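Local coordinates for HP0420 homologue (Helicobacter felis, PDB 3LW3), which is of unknown function but adopts a hotdog fold, which is shared by many acyl-CoA thioesterases and dehydratases, at residues L42-F47 against A88-K93; G62-A67 against I96-T101; T111-G116 against E125-I130. One frame throughout, in Å; residues are numbered along the deposited sequence.

Contact 1: L42-F47 against A88-K93; sequences LTPKEF and APIEIK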
loop_
_atom_site.group_PDB
_atom_site.type_symbol
_atom_site.label_atom_id
_atom_site.label_comp_id
_atom_site.label_asym_id
_atom_site.label_seq_id
_atom_site.Cartn_x
_atom_site.Cartn_y
_atom_site.Cartn_z
ATOM N N LEU B 42 -2.261 2.867 -12.735
ATOM C CA LEU B 42 -3.438 3.059 -11.896
ATOM C C LEU B 42 -4.303 4.181 -12.432
ATOM O O LEU B 42 -3.863 5.311 -12.516
ATOM C CB LEU B 42 -3.022 3.394 -10.469
ATOM C CG LEU B 42 -4.154 3.804 -9.520
ATOM C CD1 LEU B 42 -5.061 2.666 -9.272
ATOM C CD2 LEU B 42 -3.603 4.358 -8.216
ATOM N N THR B 43 -5.532 3.837 -12.782
ATOM C CA THR B 43 -6.571 4.828 -13.086
ATOM C C THR B 43 -7.605 4.800 -11.930
ATOM O O THR B 43 -8.414 3.871 -11.814
ATOM C CB THR B 43 -7.129 4.591 -14.510
ATOM O OG1 THR B 43 -7.313 3.170 -14.740
ATOM C CG2 THR B 43 -6.095 5.055 -15.532
ATOM N N PRO B 44 -7.465 5.757 -10.974
ATOM C CA PRO B 44 -8.204 5.551 -9.720
ATOM C C PRO B 44 -9.709 5.521 -9.916
ATOM O O PRO B 44 -10.213 6.279 -10.750
ATOM C CB PRO B 44 -7.804 6.758 -8.889
ATOM C CG PRO B 44 -6.419 7.104 -9.372
ATOM C CD PRO B 44 -6.511 6.874 -10.859
ATOM N N LYS B 45 -10.378 4.668 -9.141
ATOM C CA LYS B 45 -11.847 4.491 -9.173
ATOM C C LYS B 45 -12.487 5.109 -7.933
ATOM O O LYS B 45 -11.813 5.314 -6.898
ATOM C CB LYS B 45 -12.206 3.008 -9.239
ATOM C CG LYS B 45 -11.581 2.242 -10.457
ATOM C CD LYS B 45 -11.778 3.044 -11.745
ATOM C CE LYS B 45 -11.220 2.250 -12.981
ATOM N NZ LYS B 45 -9.761 1.835 -12.839
ATOM N N GLU B 46 -13.781 5.425 -8.027
ATOM C CA GLU B 46 -14.474 6.031 -6.898
ATOM C C GLU B 46 -14.285 5.286 -5.583
ATOM O O GLU B 46 -14.089 5.938 -4.540
ATOM C CB GLU B 46 -15.953 6.217 -7.206
ATOM C CG GLU B 46 -16.167 7.439 -8.045
ATOM C CD GLU B 46 -17.562 7.497 -8.688
ATOM O OE1 GLU B 46 -18.545 7.077 -8.012
ATOM O OE2 GLU B 46 -17.662 7.954 -9.865
ATOM N N PHE B 47 -14.289 3.949 -5.615
ATOM C CA PHE B 47 -14.100 3.177 -4.382
ATOM C C PHE B 47 -12.747 3.378 -3.699
ATOM O O PHE B 47 -12.568 2.970 -2.564
ATOM C CB PHE B 47 -14.400 1.703 -4.558
ATOM C CG PHE B 47 -13.440 0.976 -5.430
ATOM C CD1 PHE B 47 -12.232 0.467 -4.896
ATOM C CD2 PHE B 47 -13.728 0.776 -6.780
ATOM C CE1 PHE B 47 -11.343 -0.248 -5.718
ATOM C CE2 PHE B 47 -12.823 0.077 -7.599
ATOM C CZ PHE B 47 -11.644 -0.447 -7.053
ATOM N N ALA B 88 1.913 14.435 -4.364
ATOM C CA ALA B 88 0.733 15.225 -4.664
ATOM C C ALA B 88 -0.522 14.361 -4.541
ATOM O O ALA B 88 -0.439 13.116 -4.783
ATOM C CB ALA B 88 0.836 15.790 -6.070
ATOM N N PRO B 89 -1.675 15.011 -4.189
ATOM C CA PRO B 89 -2.941 14.279 -4.094
ATOM C C PRO B 89 -3.431 13.908 -5.485
ATOM O O PRO B 89 -3.324 14.697 -6.403
ATOM C CB PRO B 89 -3.902 15.291 -3.448
ATOM C CG PRO B 89 -3.367 16.606 -3.828
ATOM C CD PRO B 89 -1.843 16.421 -3.775
ATOM N N ILE B 90 -3.968 12.724 -5.629
ATOM C CA ILE B 90 -4.426 12.231 -6.919
ATOM C C ILE B 90 -5.967 12.186 -6.897
ATOM O O ILE B 90 -6.573 11.828 -5.851
ATOM C CB ILE B 90 -3.797 10.803 -7.175
ATOM C CG1 ILE B 90 -2.278 10.836 -7.101
ATOM C CG2 ILE B 90 -4.203 10.252 -8.495
ATOM C CD1 ILE B 90 -1.638 11.890 -7.909
ATOM N N GLU B 91 -6.583 12.536 -8.019
ATOM C CA GLU B 91 -8.041 12.469 -8.208
ATOM C C GLU B 91 -8.387 11.337 -9.138
ATOM O O GLU B 91 -7.532 10.874 -9.923
ATOM C CB GLU B 91 -8.558 13.778 -8.847
ATOM C CG GLU B 91 -8.344 15.009 -8.014
ATOM C CD GLU B 91 -8.679 16.270 -8.815
ATOM O OE1 GLU B 91 -7.740 16.970 -9.254
ATOM O OE2 GLU B 91 -9.884 16.521 -9.021
ATOM N N ILE B 92 -9.665 10.919 -9.128
ATOM C CA ILE B 92 -10.119 9.956 -10.125
ATOM C C ILE B 92 -9.881 10.520 -11.511
ATOM O O ILE B 92 -9.757 11.724 -11.693
ATOM C CB ILE B 92 -11.605 9.583 -9.931
ATOM C CG1 ILE B 92 -12.446 10.845 -9.930
ATOM C CG2 ILE B 92 -11.797 8.717 -8.653
ATOM C CD1 ILE B 92 -13.951 10.548 -9.974
ATOM N N LYS B 93 -9.763 9.620 -12.478
ATOM C CA LYS B 93 -9.505 9.980 -13.883
ATOM C C LYS B 93 -8.048 10.249 -14.175
ATOM O O LYS B 93 -7.657 10.183 -15.340
ATOM C CB LYS B 93 -10.367 11.152 -14.396
ATOM C CG LYS B 93 -11.872 10.875 -14.411
ATOM C CD LYS B 93 -12.598 12.031 -15.108
ATOM C CE LYS B 93 -14.109 12.038 -14.843
ATOM N NZ LYS B 93 -14.871 13.134 -15.592
#

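Contact 2: G62-A67 against I96-T101; sequences GAASFA and IYFNAT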
loop_
_atom_site.group_PDB
_atom_site.type_symbol
_atom_site.label_atom_id
_atom_site.label_comp_id
_atom_site.label_asym_id
_atom_site.label_seq_id
_atom_site.Cartn_x
_atom_site.Cartn_y
_atom_site.Cartn_z
ATOM N N GLY B 62 -0.343 0.821 -2.730
ATOM C CA GLY B 62 -0.705 -0.535 -3.174
ATOM C C GLY B 62 -0.259 -0.732 -4.625
ATOM O O GLY B 62 0.357 -1.732 -4.949
ATOM N N ALA B 63 -0.518 0.266 -5.487
ATOM C CA ALA B 63 -0.081 0.182 -6.892
ATOM C C ALA B 63 1.471 0.114 -6.980
ATOM O O ALA B 63 2.033 -0.719 -7.713
ATOM C CB ALA B 63 -0.613 1.372 -7.666
ATOM N N ALA B 64 2.147 0.973 -6.202
ATOM C CA ALA B 64 3.614 1.031 -6.186
ATOM C C ALA B 64 4.166 -0.320 -5.727
ATOM O O ALA B 64 5.124 -0.868 -6.305
ATOM C CB ALA B 64 4.074 2.123 -5.270
ATOM N N SER B 65 3.534 -0.883 -4.707
ATOM C CA SER B 65 3.913 -2.189 -4.129
ATOM C C SER B 65 3.866 -3.326 -5.168
ATOM O O SER B 65 4.801 -4.119 -5.302
ATOM C CB SER B 65 3.005 -2.537 -2.918
ATOM O OG SER B 65 3.213 -1.653 -1.827
ATOM N N PHE B 66 2.767 -3.382 -5.905
ATOM C CA PHE B 66 2.604 -4.330 -6.971
ATOM C C PHE B 66 3.688 -4.141 -8.015
ATOM O O PHE B 66 4.332 -5.129 -8.393
ATOM C CB PHE B 66 1.210 -4.193 -7.555
ATOM C CG PHE B 66 0.907 -5.137 -8.679
ATOM C CD1 PHE B 66 1.271 -6.486 -8.632
ATOM C CD2 PHE B 66 0.159 -4.691 -9.757
ATOM C CE1 PHE B 66 0.953 -7.350 -9.684
ATOM C CE2 PHE B 66 -0.191 -5.527 -10.791
ATOM C CZ PHE B 66 0.236 -6.870 -10.783
ATOM N N ALA B 67 3.920 -2.909 -8.490
ATOM C CA ALA B 67 5.049 -2.659 -9.451
ATOM C C ALA B 67 6.385 -3.236 -8.904
ATOM O O ALA B 67 7.128 -3.942 -9.619
ATOM C CB ALA B 67 5.271 -1.172 -9.741
ATOM N N ILE B 96 -1.981 7.224 -13.453
ATOM C CA ILE B 96 -0.620 7.241 -12.821
ATOM C C ILE B 96 0.210 6.005 -13.213
ATOM O O ILE B 96 -0.208 4.875 -12.890
ATOM C CB ILE B 96 -0.738 7.255 -11.289
ATOM C CG1 ILE B 96 -1.761 8.297 -10.842
ATOM C CG2 ILE B 96 0.598 7.551 -10.652
ATOM C CD1 ILE B 96 -1.397 9.732 -11.336
ATOM N N TYR B 97 1.337 6.206 -13.905
ATOM C CA TYR B 97 2.245 5.087 -14.260
ATOM C C TYR B 97 3.313 4.892 -13.178
ATOM O O TYR B 97 4.061 5.829 -12.844
ATOM C CB TYR B 97 2.911 5.371 -15.607
ATOM C CG TYR B 97 1.961 5.167 -16.751
ATOM C CD1 TYR B 97 1.792 3.911 -17.328
ATOM C CD2 TYR B 97 1.187 6.229 -17.208
ATOM C CE1 TYR B 97 0.910 3.698 -18.375
ATOM C CE2 TYR B 97 0.290 6.035 -18.229
ATOM C CZ TYR B 97 0.174 4.778 -18.821
ATOM O OH TYR B 97 -0.729 4.594 -19.844
ATOM N N PHE B 98 3.363 3.684 -12.612
ATOM C CA PHE B 98 4.400 3.377 -11.635
ATOM C C PHE B 98 5.465 2.511 -12.267
ATOM O O PHE B 98 5.182 1.387 -12.700
ATOM C CB PHE B 98 3.836 2.637 -10.421
ATOM C CG PHE B 98 2.860 3.481 -9.609
ATOM C CD1 PHE B 98 3.297 4.213 -8.494
ATOM C CD2 PHE B 98 1.514 3.550 -9.961
ATOM C CE1 PHE B 98 2.400 4.968 -7.759
ATOM C CE2 PHE B 98 0.611 4.355 -9.183
ATOM C CZ PHE B 98 1.067 5.012 -8.094
ATOM N N ASN B 99 6.688 3.031 -12.296
ATOM C CA ASN B 99 7.839 2.367 -12.926
ATOM C C ASN B 99 8.808 1.908 -11.833
ATOM O O ASN B 99 9.363 2.759 -11.125
ATOM C CB ASN B 99 8.529 3.364 -13.866
ATOM C CG ASN B 99 7.583 3.915 -14.930
ATOM O OD1 ASN B 99 6.799 3.168 -15.520
ATOM N ND2 ASN B 99 7.619 5.238 -15.153
ATOM N N ALA B 100 8.967 0.590 -11.695
ATOM C CA ALA B 100 9.846 -0.024 -10.682
ATOM C C ALA B 100 11.162 -0.426 -11.345
ATOM O O ALA B 100 11.184 -0.990 -12.461
ATOM C CB ALA B 100 9.207 -1.236 -10.127
ATOM N N THR B 101 12.248 -0.288 -10.608
ATOM C CA THR B 101 13.566 -0.749 -11.065
ATOM C C THR B 101 14.312 -1.314 -9.853
ATOM O O THR B 101 14.418 -0.660 -8.800
ATOM C CB THR B 101 14.402 0.395 -11.681
ATOM O OG1 THR B 101 13.680 1.069 -12.719
ATOM C CG2 THR B 101 15.809 -0.135 -12.216
#

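Contact 3: T111-G116 against E125-I130; sequences TIRVEG and EGDFEI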
loop_
_atom_site.group_PDB
_atom_site.type_symbol
_atom_site.label_atom_id
_atom_site.label_comp_id
_atom_site.label_asym_id
_atom_site.label_seq_id
_atom_site.Cartn_x
_atom_site.Cartn_y
_atom_site.Cartn_z
ATOM N N THR B 111 16.215 -4.436 -3.018
ATOM C CA THR B 111 15.670 -3.095 -2.905
ATOM C C THR B 111 15.216 -2.693 -4.307
ATOM O O THR B 111 15.939 -2.896 -5.298
ATOM C CB THR B 111 16.712 -2.079 -2.425
ATOM O OG1 THR B 111 17.336 -2.541 -1.209
ATOM C CG2 THR B 111 16.074 -0.713 -2.198
ATOM N N ILE B 112 14.017 -2.105 -4.374
ATOM C CA ILE B 112 13.389 -1.725 -5.645
ATOM C C ILE B 112 12.935 -0.278 -5.484
ATOM O O ILE B 112 12.283 0.080 -4.481
ATOM C CB ILE B 112 12.172 -2.636 -6.022
ATOM C CG1 ILE B 112 12.583 -4.090 -6.321
ATOM C CG2 ILE B 112 11.470 -2.139 -7.303
ATOM C CD1 ILE B 112 13.214 -4.827 -5.312
ATOM N N ARG B 113 13.299 0.562 -6.440
ATOM C CA ARG B 113 12.894 1.963 -6.443
ATOM C C ARG B 113 11.686 2.111 -7.380
ATOM O O ARG B 113 11.665 1.549 -8.476
ATOM C CB ARG B 113 14.074 2.813 -6.929
ATOM C CG ARG B 113 13.727 4.140 -7.498
ATOM C CD ARG B 113 13.730 5.189 -6.499
ATOM N NE ARG B 113 14.833 5.077 -5.541
ATOM C CZ ARG B 113 15.801 5.978 -5.370
ATOM N NH1 ARG B 113 15.852 7.086 -6.128
ATOM N NH2 ARG B 113 16.726 5.769 -4.430
ATOM N N VAL B 114 10.675 2.856 -6.937
ATOM C CA VAL B 114 9.463 3.045 -7.727
ATOM C C VAL B 114 9.204 4.537 -7.900
ATOM O O VAL B 114 9.296 5.308 -6.938
ATOM C CB VAL B 114 8.224 2.354 -7.122
ATOM C CG1 VAL B 114 7.022 2.584 -7.996
ATOM C CG2 VAL B 114 8.453 0.842 -7.000
ATOM N N GLU B 115 8.956 4.972 -9.128
ATOM C CA GLU B 115 8.550 6.364 -9.356
ATOM C C GLU B 115 7.192 6.317 -10.001
ATOM O O GLU B 115 6.939 5.516 -10.900
ATOM C CB GLU B 115 9.494 7.067 -10.290
ATOM C CG GLU B 115 10.876 7.185 -9.712
ATOM C CD GLU B 115 11.826 7.944 -10.600
ATOM O OE1 GLU B 115 11.504 8.214 -11.788
ATOM O OE2 GLU B 115 12.921 8.260 -10.099
ATOM N N GLY B 116 6.293 7.168 -9.529
ATOM C CA GLY B 116 4.976 7.239 -10.135
ATOM C C GLY B 116 4.864 8.544 -10.889
ATOM O O GLY B 116 5.271 9.606 -10.341
ATOM N N GLU B 125 7.328 8.777 -5.178
ATOM C CA GLU B 125 8.636 8.087 -5.237
ATOM C C GLU B 125 8.818 7.216 -3.985
ATOM O O GLU B 125 8.392 7.618 -2.882
ATOM C CB GLU B 125 9.770 9.099 -5.431
ATOM C CG GLU B 125 10.021 9.961 -4.220
ATOM C CD GLU B 125 10.831 11.269 -4.484
ATOM O OE1 GLU B 125 11.492 11.409 -5.548
ATOM O OE2 GLU B 125 10.800 12.144 -3.593
ATOM N N GLY B 126 9.377 6.018 -4.147
ATOM C CA GLY B 126 9.593 5.170 -3.000
ATOM C C GLY B 126 10.635 4.108 -3.191
ATOM O O GLY B 126 10.890 3.739 -4.329
ATOM N N ASP B 127 11.212 3.634 -2.090
ATOM C CA ASP B 127 12.074 2.441 -2.081
ATOM C C ASP B 127 11.404 1.322 -1.278
ATOM O O ASP B 127 10.915 1.565 -0.160
ATOM C CB ASP B 127 13.458 2.767 -1.508
ATOM C CG ASP B 127 14.226 3.712 -2.409
ATOM O OD1 ASP B 127 14.356 3.399 -3.598
ATOM O OD2 ASP B 127 14.652 4.807 -1.975
ATOM N N PHE B 128 11.348 0.129 -1.852
ATOM C CA PHE B 128 10.723 -1.032 -1.222
ATOM C C PHE B 128 11.808 -2.074 -0.957
ATOM O O PHE B 128 12.672 -2.290 -1.799
ATOM C CB PHE B 128 9.665 -1.646 -2.144
ATOM C CG PHE B 128 8.504 -0.722 -2.390
ATOM C CD1 PHE B 128 7.335 -0.875 -1.685
ATOM C CD2 PHE B 128 8.642 0.360 -3.279
ATOM C CE1 PHE B 128 6.283 0.026 -1.869
ATOM C CE2 PHE B 128 7.612 1.249 -3.480
ATOM C CZ PHE B 128 6.440 1.103 -2.744
ATOM N N GLU B 129 11.742 -2.731 0.181
ATOM C CA GLU B 129 12.666 -3.816 0.470
ATOM C C GLU B 129 11.816 -5.078 0.360
ATOM O O GLU B 129 10.686 -5.125 0.894
ATOM C CB GLU B 129 13.272 -3.693 1.865
ATOM C CG GLU B 129 13.850 -2.315 2.166
ATOM C CD GLU B 129 15.069 -1.969 1.344
ATOM O OE1 GLU B 129 15.798 -2.925 0.988
ATOM O OE2 GLU B 129 15.301 -0.743 1.052
ATOM N N ILE B 130 12.342 -6.086 -0.348
ATOM C CA ILE B 130 11.644 -7.318 -0.589
ATOM C C ILE B 130 12.482 -8.473 -0.107
ATOM O O ILE B 130 13.669 -8.499 -0.395
ATOM C CB ILE B 130 11.265 -7.504 -2.091
ATOM C CG1 ILE B 130 10.287 -6.376 -2.553
ATOM C CG2 ILE B 130 10.746 -8.918 -2.313
ATOM C CD1 ILE B 130 10.058 -6.332 -4.053
#

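Contact 1: L42-F47 against A88-K93
P44 packs against I90 and I92 where two loops run close together at one end of the hotdog fold. The closest pair of CA atoms is that of P44 and I92, 4.8 Å apart. No hydrogen bond crosses between 42-47 and 88-93, so van der Waals packing carries the contact.

I92 can be followed outward. Its CB lies 3.7 Å from P44 O. There the side chain branches, with CG1 between the backbone N and the carbonyl carbon (chi1 55°) and CG2 anti to the carbonyl carbon. CG2 does most of the touching. It comes down on the backbone of the other loop, 3.6 Å from P44 O and 3.7 Å from K45 C, and also reaches E46 N. The CG1 branch runs on to CD1 at the tip, which comes within 4.3 Å of E46 CG. I92 therefore covers main chain more than side chains.

P44 answers with its ring. CB faces the backbone of I92. CG is 3.9 Å from I90 CG2, and the two side chains cross at about a right angle. The same CG also lies near E91 O. K45 points away from 88-93 and folds back within its own loop. Its NZ donates to T43 O at 2.6 Å, in the plane of that carbonyl, with only a weak second bond to T43 OG1.

The contact lies well out from the centre of the chain, and E46 packs on R21 of the second subunit. On the inner side L42 pairs by backbone with I96 of strand 96-105, and I90 pairs with V55. Both L42 and I90 also rest on I60, which places the two loops next to the first turn of helix 57-72 and strand 96-105.

Contact 2: G62-A67 against I96-T101
A63, A64 and A67 turn the small-residue side of helix 57-72 to F98 and A100 of strand 96-105. This is the core of a hotdog fold, in which an antiparallel sheet wraps round a central helix. The short segments approach to 7.9 Å between axes and run at 37° to each other. All five touching residues are buried, and no hydrogen bond crosses.

The tight part centres on the F98 ring. CG is anti to the carbonyl carbon (chi1 -65°), and the ring reaches the helix at A63 and A64. A63 CB and A64 CB lie over the same face, A63 CB 3.6 Å from F98 CE2 and A64 CB 3.9 Å from F98 CD1 across the ring. Between them the helix backbone passes over that same face, with A64 N 4.1 Å above the plane and offset toward the rim. The small alanine side chains are consistent with the ring lying this near the main chain. F124 of strand 121-132 adds an edge-to-face contact to the same ring.

The other side of the strand is looser. N99 and T101 point away from the helix and are partly exposed, as is Y97. N99 is held there by a hydrogen bond between its OD1 and T39 OG1 in the neighbouring strand. F66 and S65, which are buried and take no part in the contact with 96-101, pack on H56 and A57 of the second subunit.

Further on, A67 fits between F98 and A100, its CB 4.1 Å from F98 CB and 4.0 Å from A100 CB. A100 CB itself rests 3.5 Å from A67 O.

Contact 3: T111-G116 against E125-I130
T111 and E129, R113 and D127, and I112 and F128 face each other as cross-strand pairs of an antiparallel beta hairpin, strands 109-118 and 121-132 of the hotdog sheet. I112 with F128 and V114 with G126 are hydrogen-bonded pairs. F128 N reaches I112 O at 2.8 Å, and V114 N reaches G126 O at the same distance.

One face of the hairpin is polar. T111 and E129 lie side by side and point the same way. T111 OG1 donates to E129 OE1 at 2.7 Å, on the syn side of the carboxylate and somewhat out of its plane. R113 and D127 cross at a slant, with guanidinium and carboxylate planes 57° apart. The arginine chain is bent, and chi3 of 40° turns NE toward the aspartate. NE then gives D127 OD1 a 2.6 Å hydrogen bond within a salt bridge, with OD1 near the guanidinium edge. Both pairs join the strands on the more exposed, polar face. E125 on this face has its own salt bridge, to K122.

The opposite face is apolar and turns to helix 57-72. F128 packs there on A64, S65 and A68, and I130 on L72. I112 and I130 meet through their CD1 atoms, 3.7 Å apart. V114 has CG2 anti to the carbonyl carbon, and this methyl group comes within 3.6 Å of F128 CE2, at a slant to the ring. The same ring has I112 O at its edge, in the ring plane, 3.8 Å from F128 CD2.

From the N terminus, 42-47 leaves strand 37-42 and meets 88-93, so contact 1 closes a loop that holds helix 57-72 and strand 77-86. Contact 2 opens inside that loop, at 62-67, and closes after it, at 96-101. The two therefore cross. They also touch, where strands 37-42 and 96-105 meet. Contact 3 follows in series and closes a short hairpin. It joins contact 2 through backbone pairing of neighbouring strands 96-105 and 109-118, such as N99 N with E115 O, a probable hydrogen bond. Contact 2 ties helix to sheet, contact 3 ties two strands of the sheet, and contact 1 ties two loops at the end of the fold.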